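PDB 7E6I: glucose-6-phosphate 1-dehydrogenase from Kluyveromyces lactis, which catalyses the NADP+-dependent oxidation of glucose 6-phosphate to 6-phosphogluconolactone, the entry step of the oxidative pentose phosphate pathway, supplying NADPH and pentose phosphates. Local coordinates for residues A[286-292]-A[457-463]; A[252-256]-A[323-328]; A[133-137]-A[169-173]. All blocks are in the same frame, centred on the assembly; numbering follows the deposited sequence.

Interaction 1 of 3, residues A[286-292]-A[457-463]; sequences LIGQYGR and QPKIYPY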
loop_
_atom_site.group_PDB
_atom_site.type_symbol
_atom_site.label_atom_id
_atom_site.label_comp_id
_atom_site.label_asym_id
_atom_site.label_seq_id
_atom_site.Cartn_x
_atom_site.Cartn_y
_atom_site.Cartn_z
ATOM N N LEU A 286 15.156 11.914 -11.604
ATOM C CA LEU A 286 14.665 13.289 -11.676
ATOM C C LEU A 286 14.115 13.636 -10.302
ATOM O O LEU A 286 13.117 13.062 -9.866
ATOM C CB LEU A 286 13.596 13.448 -12.749
ATOM C CG LEU A 286 13.472 14.796 -13.457
ATOM C CD1 LEU A 286 12.045 15.333 -13.387
ATOM C CD2 LEU A 286 14.445 15.806 -12.887
ATOM N N ILE A 287 14.762 14.571 -9.629
ATOM C CA ILE A 287 14.596 14.801 -8.201
ATOM C C ILE A 287 14.195 16.257 -7.995
ATOM O O ILE A 287 14.787 17.157 -8.600
ATOM C CB ILE A 287 15.899 14.416 -7.471
ATOM C CG1 ILE A 287 15.634 13.248 -6.537
ATOM C CG2 ILE A 287 16.645 15.558 -6.859
ATOM C CD1 ILE A 287 15.247 12.045 -7.328
ATOM N N GLY A 288 13.153 16.482 -7.203
ATOM C CA GLY A 288 12.585 17.814 -7.065
ATOM C C GLY A 288 12.110 18.077 -5.650
ATOM O O GLY A 288 11.802 17.157 -4.890
ATOM N N GLN A 289 12.081 19.361 -5.295
ATOM C CA GLN A 289 11.610 19.856 -4.000
ATOM C C GLN A 289 10.675 21.023 -4.269
ATOM O O GLN A 289 10.946 21.846 -5.149
ATOM C CB GLN A 289 12.782 20.300 -3.089
ATOM C CG GLN A 289 12.377 20.708 -1.681
ATOM C CD GLN A 289 13.529 21.312 -0.886
ATOM O OE1 GLN A 289 13.680 22.541 -0.803
ATOM N NE2 GLN A 289 14.356 20.449 -0.302
ATOM N N TYR A 290 9.561 21.103 -3.554
ATOM C CA TYR A 290 8.554 22.076 -3.959
ATOM C C TYR A 290 8.850 23.455 -3.375
ATOM O O TYR A 290 9.146 23.599 -2.180
ATOM C CB TYR A 290 7.130 21.617 -3.622
ATOM C CG TYR A 290 6.683 21.590 -2.181
ATOM C CD1 TYR A 290 6.097 22.710 -1.587
ATOM C CD2 TYR A 290 6.755 20.407 -1.437
ATOM C CE1 TYR A 290 5.648 22.665 -0.257
ATOM C CE2 TYR A 290 6.307 20.351 -0.118
ATOM C CZ TYR A 290 5.760 21.480 0.467
ATOM O OH TYR A 290 5.314 21.398 1.765
ATOM N N GLY A 291 8.810 24.462 -4.249
ATOM C CA GLY A 291 8.934 25.846 -3.854
ATOM C C GLY A 291 7.580 26.529 -3.808
ATOM O O GLY A 291 6.527 25.902 -3.954
ATOM N N ARG A 292 7.618 27.844 -3.608
ATOM C CA ARG A 292 6.385 28.608 -3.506
ATOM C C ARG A 292 5.593 28.539 -4.811
ATOM O O ARG A 292 6.161 28.454 -5.902
ATOM C CB ARG A 292 6.696 30.058 -3.159
ATOM C CG ARG A 292 6.813 30.313 -1.666
ATOM C CD ARG A 292 7.294 31.734 -1.386
ATOM N NE ARG A 292 8.159 31.790 -0.215
ATOM C CZ ARG A 292 9.062 32.739 -0.008
ATOM N NH1 ARG A 292 9.220 33.708 -0.901
ATOM N NH2 ARG A 292 9.802 32.716 1.088
ATOM N N GLN A 457 21.334 18.307 -5.304
ATOM C CA GLN A 457 20.351 19.249 -4.804
ATOM C C GLN A 457 19.075 19.100 -5.614
ATOM O O GLN A 457 19.135 19.174 -6.847
ATOM C CB GLN A 457 20.875 20.680 -4.910
ATOM C CG GLN A 457 19.788 21.754 -5.005
ATOM C CD GLN A 457 19.165 22.083 -3.656
ATOM O OE1 GLN A 457 19.846 22.058 -2.623
ATOM N NE2 GLN A 457 17.854 22.373 -3.655
ATOM N N PRO A 458 17.926 18.842 -4.992
ATOM C CA PRO A 458 16.687 18.758 -5.769
ATOM C C PRO A 458 16.406 20.062 -6.491
ATOM O O PRO A 458 16.604 21.149 -5.950
ATOM C CB PRO A 458 15.611 18.451 -4.717
ATOM C CG PRO A 458 16.252 18.743 -3.401
ATOM C CD PRO A 458 17.717 18.468 -3.588
ATOM N N LYS A 459 15.974 19.943 -7.737
ATOM C CA LYS A 459 15.483 21.106 -8.446
ATOM C C LYS A 459 14.171 21.568 -7.819
ATOM O O LYS A 459 13.381 20.761 -7.331
ATOM C CB LYS A 459 15.321 20.773 -9.925
ATOM C CG LYS A 459 13.898 20.794 -10.421
ATOM C CD LYS A 459 13.821 20.449 -11.917
ATOM C CE LYS A 459 14.821 19.362 -12.332
ATOM N NZ LYS A 459 14.604 18.961 -13.756
ATOM N N ILE A 460 13.958 22.882 -7.793
ATOM C CA ILE A 460 12.783 23.466 -7.152
ATOM C C ILE A 460 11.639 23.512 -8.151
ATOM O O ILE A 460 11.852 23.755 -9.345
ATOM C CB ILE A 460 13.102 24.869 -6.596
ATOM C CG1 ILE A 460 14.282 24.784 -5.630
ATOM C CG2 ILE A 460 11.905 25.458 -5.870
ATOM C CD1 ILE A 460 13.921 24.079 -4.333
ATOM N N TYR A 461 10.415 23.259 -7.681
ATOM C CA TYR A 461 9.248 23.339 -8.558
ATOM C C TYR A 461 8.133 24.009 -7.774
ATOM O O TYR A 461 8.017 23.799 -6.562
ATOM C CB TYR A 461 8.778 21.960 -9.087
ATOM C CG TYR A 461 8.284 20.981 -8.039
ATOM C CD1 TYR A 461 9.173 20.149 -7.373
ATOM C CD2 TYR A 461 6.938 20.875 -7.735
ATOM C CE1 TYR A 461 8.743 19.252 -6.417
ATOM C CE2 TYR A 461 6.498 19.983 -6.780
ATOM C CZ TYR A 461 7.408 19.169 -6.122
ATOM O OH TYR A 461 6.979 18.261 -5.167
ATOM N N PRO A 462 7.323 24.835 -8.421
ATOM C CA PRO A 462 6.309 25.587 -7.672
ATOM C C PRO A 462 5.196 24.675 -7.188
ATOM O O PRO A 462 4.727 23.795 -7.917
ATOM C CB PRO A 462 5.790 26.610 -8.691
ATOM C CG PRO A 462 6.093 25.994 -10.016
ATOM C CD PRO A 462 7.344 25.179 -9.850
ATOM N N TYR A 463 4.786 24.897 -5.943
ATOM C CA TYR A 463 3.623 24.224 -5.394
ATOM C C TYR A 463 2.470 24.321 -6.380
ATOM O O TYR A 463 2.130 25.413 -6.844
ATOM C CB TYR A 463 3.260 24.882 -4.063
ATOM C CG TYR A 463 2.318 24.157 -3.110
ATOM C CD1 TYR A 463 1.027 23.799 -3.485
ATOM C CD2 TYR A 463 2.703 23.922 -1.789
ATOM C CE1 TYR A 463 0.161 23.176 -2.574
ATOM C CE2 TYR A 463 1.852 23.299 -0.878
ATOM C CZ TYR A 463 0.586 22.932 -1.269
ATOM O OH TYR A 463 -0.240 22.319 -0.350
HETATM O O HOH W 1 16.012 23.299 -1.717
#

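Interaction 2 of 3, residues A[252-256]-A[323-328]; sequences LLTME and IANERW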
loop_
_atom_site.group_PDB
_atom_site.type_symbol
_atom_site.label_atom_id
_atom_site.label_comp_id
_atom_site.label_asym_id
_atom_site.label_seq_id
_atom_site.Cartn_x
_atom_site.Cartn_y
_atom_site.Cartn_z
ATOM N N LEU A 252 3.175 -6.308 -9.048
ATOM C CA LEU A 252 1.987 -6.973 -9.560
ATOM C C LEU A 252 1.875 -6.862 -11.077
ATOM O O LEU A 252 1.282 -7.741 -11.711
ATOM C CB LEU A 252 0.759 -6.388 -8.888
ATOM C CG LEU A 252 0.730 -6.635 -7.384
ATOM C CD1 LEU A 252 -0.328 -5.766 -6.697
ATOM C CD2 LEU A 252 0.489 -8.125 -7.123
ATOM N N LEU A 253 2.416 -5.792 -11.680
ATOM C CA LEU A 253 2.334 -5.605 -13.127
ATOM C C LEU A 253 3.394 -6.373 -13.895
ATOM O O LEU A 253 3.226 -6.600 -15.102
ATOM C CB LEU A 253 2.480 -4.127 -13.488
ATOM C CG LEU A 253 1.396 -3.173 -13.002
ATOM C CD1 LEU A 253 1.903 -1.716 -13.091
ATOM C CD2 LEU A 253 0.100 -3.359 -13.783
ATOM N N THR A 254 4.496 -6.755 -13.242
ATOM C CA THR A 254 5.617 -7.359 -13.949
ATOM C C THR A 254 5.870 -8.818 -13.588
ATOM O O THR A 254 6.609 -9.489 -14.317
ATOM C CB THR A 254 6.911 -6.559 -13.699
ATOM O OG1 THR A 254 7.163 -6.488 -12.291
ATOM C CG2 THR A 254 6.818 -5.137 -14.249
ATOM N N MET A 255 5.304 -9.327 -12.488
ATOM C CA MET A 255 5.609 -10.703 -12.110
ATOM C C MET A 255 5.079 -11.681 -13.145
ATOM O O MET A 255 4.206 -11.355 -13.954
ATOM C CB MET A 255 4.996 -11.070 -10.761
ATOM C CG MET A 255 3.473 -11.091 -10.760
ATOM S SD MET A 255 2.756 -11.126 -9.114
ATOM C CE MET A 255 2.186 -12.837 -9.092
ATOM N N GLU A 256 5.601 -12.903 -13.095
ATOM C CA GLU A 256 5.021 -14.005 -13.855
ATOM C C GLU A 256 3.811 -14.574 -13.119
ATOM O O GLU A 256 3.526 -14.232 -11.961
ATOM C CB GLU A 256 6.035 -15.120 -14.090
ATOM C CG GLU A 256 7.318 -14.675 -14.786
ATOM C CD GLU A 256 7.095 -14.237 -16.231
ATOM O OE1 GLU A 256 6.301 -14.897 -16.954
ATOM O OE2 GLU A 256 7.721 -13.235 -16.646
ATOM N N ILE A 323 14.280 -4.332 -15.729
ATOM C CA ILE A 323 14.147 -5.691 -15.235
ATOM C C ILE A 323 14.816 -6.613 -16.239
ATOM O O ILE A 323 14.442 -6.637 -17.419
ATOM C CB ILE A 323 12.684 -6.069 -15.023
ATOM C CG1 ILE A 323 12.013 -5.061 -14.094
ATOM C CG2 ILE A 323 12.596 -7.505 -14.536
ATOM C CD1 ILE A 323 10.559 -5.386 -13.825
ATOM N N ALA A 324 15.803 -7.374 -15.775
ATOM C CA ALA A 324 16.615 -8.188 -16.671
ATOM C C ALA A 324 16.077 -9.619 -16.705
ATOM O O ALA A 324 16.630 -10.540 -16.114
ATOM C CB ALA A 324 18.074 -8.146 -16.233
ATOM N N ASN A 325 14.958 -9.801 -17.397
ATOM C CA ASN A 325 14.499 -11.149 -17.676
ATOM C C ASN A 325 13.886 -11.174 -19.061
ATOM O O ASN A 325 13.863 -10.164 -19.773
ATOM C CB ASN A 325 13.541 -11.686 -16.596
ATOM C CG ASN A 325 12.202 -10.965 -16.537
ATOM O OD1 ASN A 325 11.793 -10.257 -17.471
ATOM N ND2 ASN A 325 11.493 -11.161 -15.415
ATOM N N GLU A 326 13.374 -12.347 -19.436
ATOM C CA GLU A 326 12.935 -12.558 -20.807
ATOM C C GLU A 326 11.727 -11.692 -21.164
ATOM O O GLU A 326 11.623 -11.208 -22.304
ATOM C CB GLU A 326 12.617 -14.030 -21.022
ATOM C CG GLU A 326 12.197 -14.321 -22.435
ATOM C CD GLU A 326 12.446 -15.755 -22.813
ATOM O OE1 GLU A 326 11.646 -16.628 -22.392
ATOM O OE2 GLU A 326 13.442 -16.001 -23.532
ATOM N N ARG A 327 10.802 -11.491 -20.212
ATOM C CA ARG A 327 9.594 -10.732 -20.519
ATOM C C ARG A 327 9.890 -9.243 -20.663
ATOM O O ARG A 327 9.286 -8.568 -21.504
ATOM C CB ARG A 327 8.526 -10.965 -19.441
ATOM C CG ARG A 327 7.232 -10.164 -19.660
ATOM C CD ARG A 327 6.151 -10.517 -18.635
ATOM N NE ARG A 327 6.014 -11.961 -18.556
ATOM C CZ ARG A 327 5.270 -12.684 -19.388
ATOM N NH1 ARG A 327 4.558 -12.080 -20.341
ATOM N NH2 ARG A 327 5.237 -14.008 -19.264
ATOM N N TRP A 328 10.827 -8.711 -19.871
ATOM C CA TRP A 328 10.939 -7.265 -19.695
ATOM C C TRP A 328 12.241 -6.665 -20.192
ATOM O O TRP A 328 12.430 -5.447 -20.085
ATOM C CB TRP A 328 10.749 -6.901 -18.215
ATOM C CG TRP A 328 9.348 -7.204 -17.753
ATOM C CD1 TRP A 328 8.975 -8.095 -16.799
ATOM C CD2 TRP A 328 8.148 -6.617 -18.249
ATOM N NE1 TRP A 328 7.611 -8.091 -16.649
ATOM C CE2 TRP A 328 7.076 -7.193 -17.534
ATOM C CE3 TRP A 328 7.872 -5.642 -19.224
ATOM C CZ2 TRP A 328 5.743 -6.852 -17.773
ATOM C CZ3 TRP A 328 6.541 -5.290 -19.461
ATOM C CH2 TRP A 328 5.491 -5.907 -18.738
HETATM O O HOH W 2 8.576 -11.413 -14.837
HETATM O O HOH W 3 10.312 -13.663 -17.779
#

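Interaction 3 of 3, residues A[133-137]-A[169-173]; sequences CSKLK and LAPLF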
loop_
_atom_site.group_PDB
_atom_site.type_symbol
_atom_site.label_atom_id
_atom_site.label_comp_id
_atom_site.label_asym_id
_atom_site.label_seq_id
_atom_site.Cartn_x
_atom_site.Cartn_y
_atom_site.Cartn_z
ATOM N N CYS A 133 6.011 -7.843 20.637
ATOM C CA CYS A 133 6.126 -9.189 20.081
ATOM C C CYS A 133 6.824 -10.124 21.060
ATOM O O CYS A 133 6.356 -11.243 21.301
ATOM C CB CYS A 133 6.851 -9.145 18.737
ATOM S SG CYS A 133 5.767 -8.576 17.383
ATOM N N SER A 134 7.943 -9.677 21.644
ATOM C CA SER A 134 8.571 -10.420 22.733
ATOM C C SER A 134 7.557 -10.777 23.808
ATOM O O SER A 134 7.404 -11.950 24.173
ATOM C CB SER A 134 9.712 -9.610 23.353
ATOM O OG SER A 134 10.722 -9.354 22.402
ATOM N N LYS A 135 6.840 -9.776 24.313
ATOM C CA LYS A 135 5.922 -10.016 25.419
ATOM C C LYS A 135 4.830 -11.013 25.039
ATOM O O LYS A 135 4.535 -11.942 25.798
ATOM C CB LYS A 135 5.322 -8.695 25.878
ATOM C CG LYS A 135 6.327 -7.744 26.492
ATOM C CD LYS A 135 6.807 -8.245 27.832
ATOM C CE LYS A 135 8.196 -7.711 28.133
ATOM N NZ LYS A 135 9.023 -8.687 28.886
ATOM N N LEU A 136 4.212 -10.836 23.865
ATOM C CA LEU A 136 3.217 -11.803 23.406
ATOM C C LEU A 136 3.801 -13.207 23.329
ATOM O O LEU A 136 3.143 -14.187 23.700
ATOM C CB LEU A 136 2.670 -11.395 22.041
ATOM C CG LEU A 136 1.764 -10.178 21.958
ATOM C CD1 LEU A 136 1.540 -9.834 20.483
ATOM C CD2 LEU A 136 0.458 -10.450 22.672
ATOM N N LYS A 137 5.034 -13.324 22.845
ATOM C CA LYS A 137 5.661 -14.635 22.730
ATOM C C LYS A 137 6.053 -15.199 24.095
ATOM O O LYS A 137 5.955 -16.410 24.307
ATOM C CB LYS A 137 6.870 -14.538 21.799
ATOM C CG LYS A 137 7.503 -15.859 21.429
ATOM C CD LYS A 137 6.538 -16.813 20.713
ATOM C CE LYS A 137 7.300 -18.016 20.149
ATOM N NZ LYS A 137 6.436 -18.914 19.328
ATOM N N LEU A 169 12.577 -10.150 14.935
ATOM C CA LEU A 169 11.197 -10.591 14.783
ATOM C C LEU A 169 11.112 -12.082 14.467
ATOM O O LEU A 169 10.235 -12.779 14.988
ATOM C CB LEU A 169 10.542 -9.759 13.682
ATOM C CG LEU A 169 9.041 -9.844 13.464
ATOM C CD1 LEU A 169 8.287 -9.948 14.787
ATOM C CD2 LEU A 169 8.625 -8.609 12.697
ATOM N N ALA A 170 12.030 -12.579 13.630
ATOM C CA ALA A 170 11.968 -13.955 13.140
ATOM C C ALA A 170 11.954 -15.028 14.229
ATOM O O ALA A 170 11.209 -16.013 14.070
ATOM C CB ALA A 170 13.142 -14.199 12.181
ATOM N N PRO A 171 12.749 -14.945 15.308
ATOM C CA PRO A 171 12.639 -15.967 16.363
ATOM C C PRO A 171 11.362 -15.866 17.162
ATOM O O PRO A 171 11.053 -16.786 17.925
ATOM C CB PRO A 171 13.864 -15.704 17.245
ATOM C CG PRO A 171 14.808 -14.948 16.366
ATOM C CD PRO A 171 13.911 -14.070 15.545
ATOM N N LEU A 172 10.600 -14.790 17.013
ATOM C CA LEU A 172 9.370 -14.638 17.769
ATOM C C LEU A 172 8.155 -15.140 17.012
ATOM O O LEU A 172 7.347 -15.872 17.584
ATOM C CB LEU A 172 9.163 -13.169 18.164
ATOM C CG LEU A 172 10.401 -12.484 18.745
ATOM C CD1 LEU A 172 10.160 -11.006 19.068
ATOM C CD2 LEU A 172 10.835 -13.242 19.985
ATOM N N PHE A 173 8.002 -14.752 15.746
ATOM C CA PHE A 173 6.833 -15.118 14.961
ATOM C C PHE A 173 7.263 -15.493 13.554
ATOM O O PHE A 173 8.036 -14.767 12.923
ATOM C CB PHE A 173 5.824 -13.975 14.922
ATOM C CG PHE A 173 5.131 -13.763 16.216
ATOM C CD1 PHE A 173 4.138 -14.646 16.634
ATOM C CD2 PHE A 173 5.490 -12.706 17.042
ATOM C CE1 PHE A 173 3.489 -14.468 17.840
ATOM C CE2 PHE A 173 4.849 -12.516 18.265
ATOM C CZ PHE A 173 3.847 -13.395 18.666
#

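Interaction 1 of 3, residues A[286-292]-A[457-463]
Two parallel beta strands pair here at one border of the large mixed sheet of the C-terminal domain: 459-462 is the outermost strand within the chain, and 285-291 separates it from strand 316-321. Five backbone hydrogen bonds zip the pair together. K459 N donates to I287 O (3.1 Å), Q289 N to K459 O (2.8 Å), Y461 N to Q289 O (2.9 Å), G291 N to Y461 O (a short 2.5 Å) and Y463 N to G291 O (2.8 Å). Each strand thus bonds through alternate residues, as parallel pairing requires, while the short axes cross at -41°, a strong twist. Both glycines sit where a side chain would crowd the neighbouring strand: a CB on G291 would run into I460 CG2, and one on G288 would press on Y461 CD1. On the face bearing Y290 and Y461, Y290 CA lies over the Y461 ring, 3.8 Å from its centroid, and the edge of the Y463 ring meets the face of Y290 in an offset edge-to-face pair with centroids 5.3 Å apart. The hydroxyls of these tyrosines reach further: Y290 OH to T225 N, Y463 OH to E226, Y461 OH to the backbone of K339, a residue of the glucose 6-phosphate pocket. On the opposite face a water joins Q289 OE1 (2.6 Å) to Q457 NE2 (2.8 Å), while Q289 NE2 bonds to S311 O and C313 O. The late strand 459-462, arriving after the long helix 433-451, extends the open mixed beta sheet that characterises the C-terminal domain of glucose-6-phosphate dehydrogenases.

Interaction 2 of 3, residues A[252-256]-A[323-328]
The C-terminal end of helix 236-254 is tied here to the loop between strands 316-321 and 333-338, within the alpha+beta C-terminal domain, and the loop is itself shaped by an Asx motif in which N325 OD1 accepts from W328 N at 3.0 Å. Charge pairing comes where the contact is partly exposed. M255 leaves the helical conformation, and beyond it E256 meets R327 in a two-pronged salt bridge: R327 NH2 to E256 OE1 at 2.7 Å and R327 NE to E256 OE2 at 2.9 Å, with the carboxylate at the edge of the guanidinium. The remaining R327 nitrogen, NH1, bonds to W207 O, so this arginine also reaches the chain just ahead of strand 212-220. Apolar contact lies deeper. T254 CG2 sits over one face of the W328 indole, 4.2 Å from the centroid of its five-membered ring, a CH-pi contact, and also touches I323 CD1 at 3.8 Å. W207 packs against W328 with the ring planes at about 80°, and V273 of helix 263-276 touches T254. Two waters extend the polar network around E256 OE2. One donates to T254 O (2.8 Å) and to E256 OE2 (2.7 Å) while accepting from N325 ND2 (3.0 Å); the second donates to E256 OE2 (2.9 Å) and accepts from R327 N (3.3 Å). Indole nitrogens bond the helix end directly: W207 NE1 donates to L253 O, and T254 O, besides its water, accepts from W328 NE1 at 2.9 Å, with an N-H...O angle of 159°.

Interaction 3 of 3, residues A[133-137]-A[169-173]
No hydrogen bond crosses this contact; instead a cysteine sulfur lies beside an aromatic ring. C133 SG is 5.2 Å from the centroid of the F173 ring, at an oblique angle, and it also packs on L169 CD1 at 3.9 Å. The site belongs to the Rossmann-type coenzyme domain, where helix 126-139 packs against the turn that leaves helix 159-169 for strand 178-181. L172 presses on the helix, its CD1 3.8 Å from C133 CB and 3.6 Å from S134 N. The F173 ring turns its edge to L136 CB, with CZ at 4.1 Å. Behind these residues lie L122 and F120 of strand 117-122 and L178 of strand 178-181. K137 folds its chain along the turn, CE 3.3 Å from L172 O; its NZ is 6.0 Å from the F173 ring centroid, long and at most weakly attractive, and its cation-pi partner is Y141. Such chemistry implies cohesion through apolar burial and shape, with K137 N bonded to C133 O within the helix.

Overall arrangement
Interactions 1 and 2 both belong to the C-terminal domain and their segments interleave along the chain, yet they do not touch, with nearest atoms about 17 Å apart. What connects them is the mixed sheet: strand 316-321 neighbours strand 285-291 of interaction 1 and runs into the loop of interaction 2. Interaction 3 lies in the coenzyme domain, its centre 43 Å from that of interaction 1 and 35 Å from that of interaction 2. All three are partly buried, but only interaction 1 has fully exposed residues among those that touch. Chemistry follows position: main-chain bonding at a sheet border in 286-292/457-463, salt bridge, water and indole at a helix end in 252-256/323-328, and apolar side chains between helix and turn in 133-137/169-173.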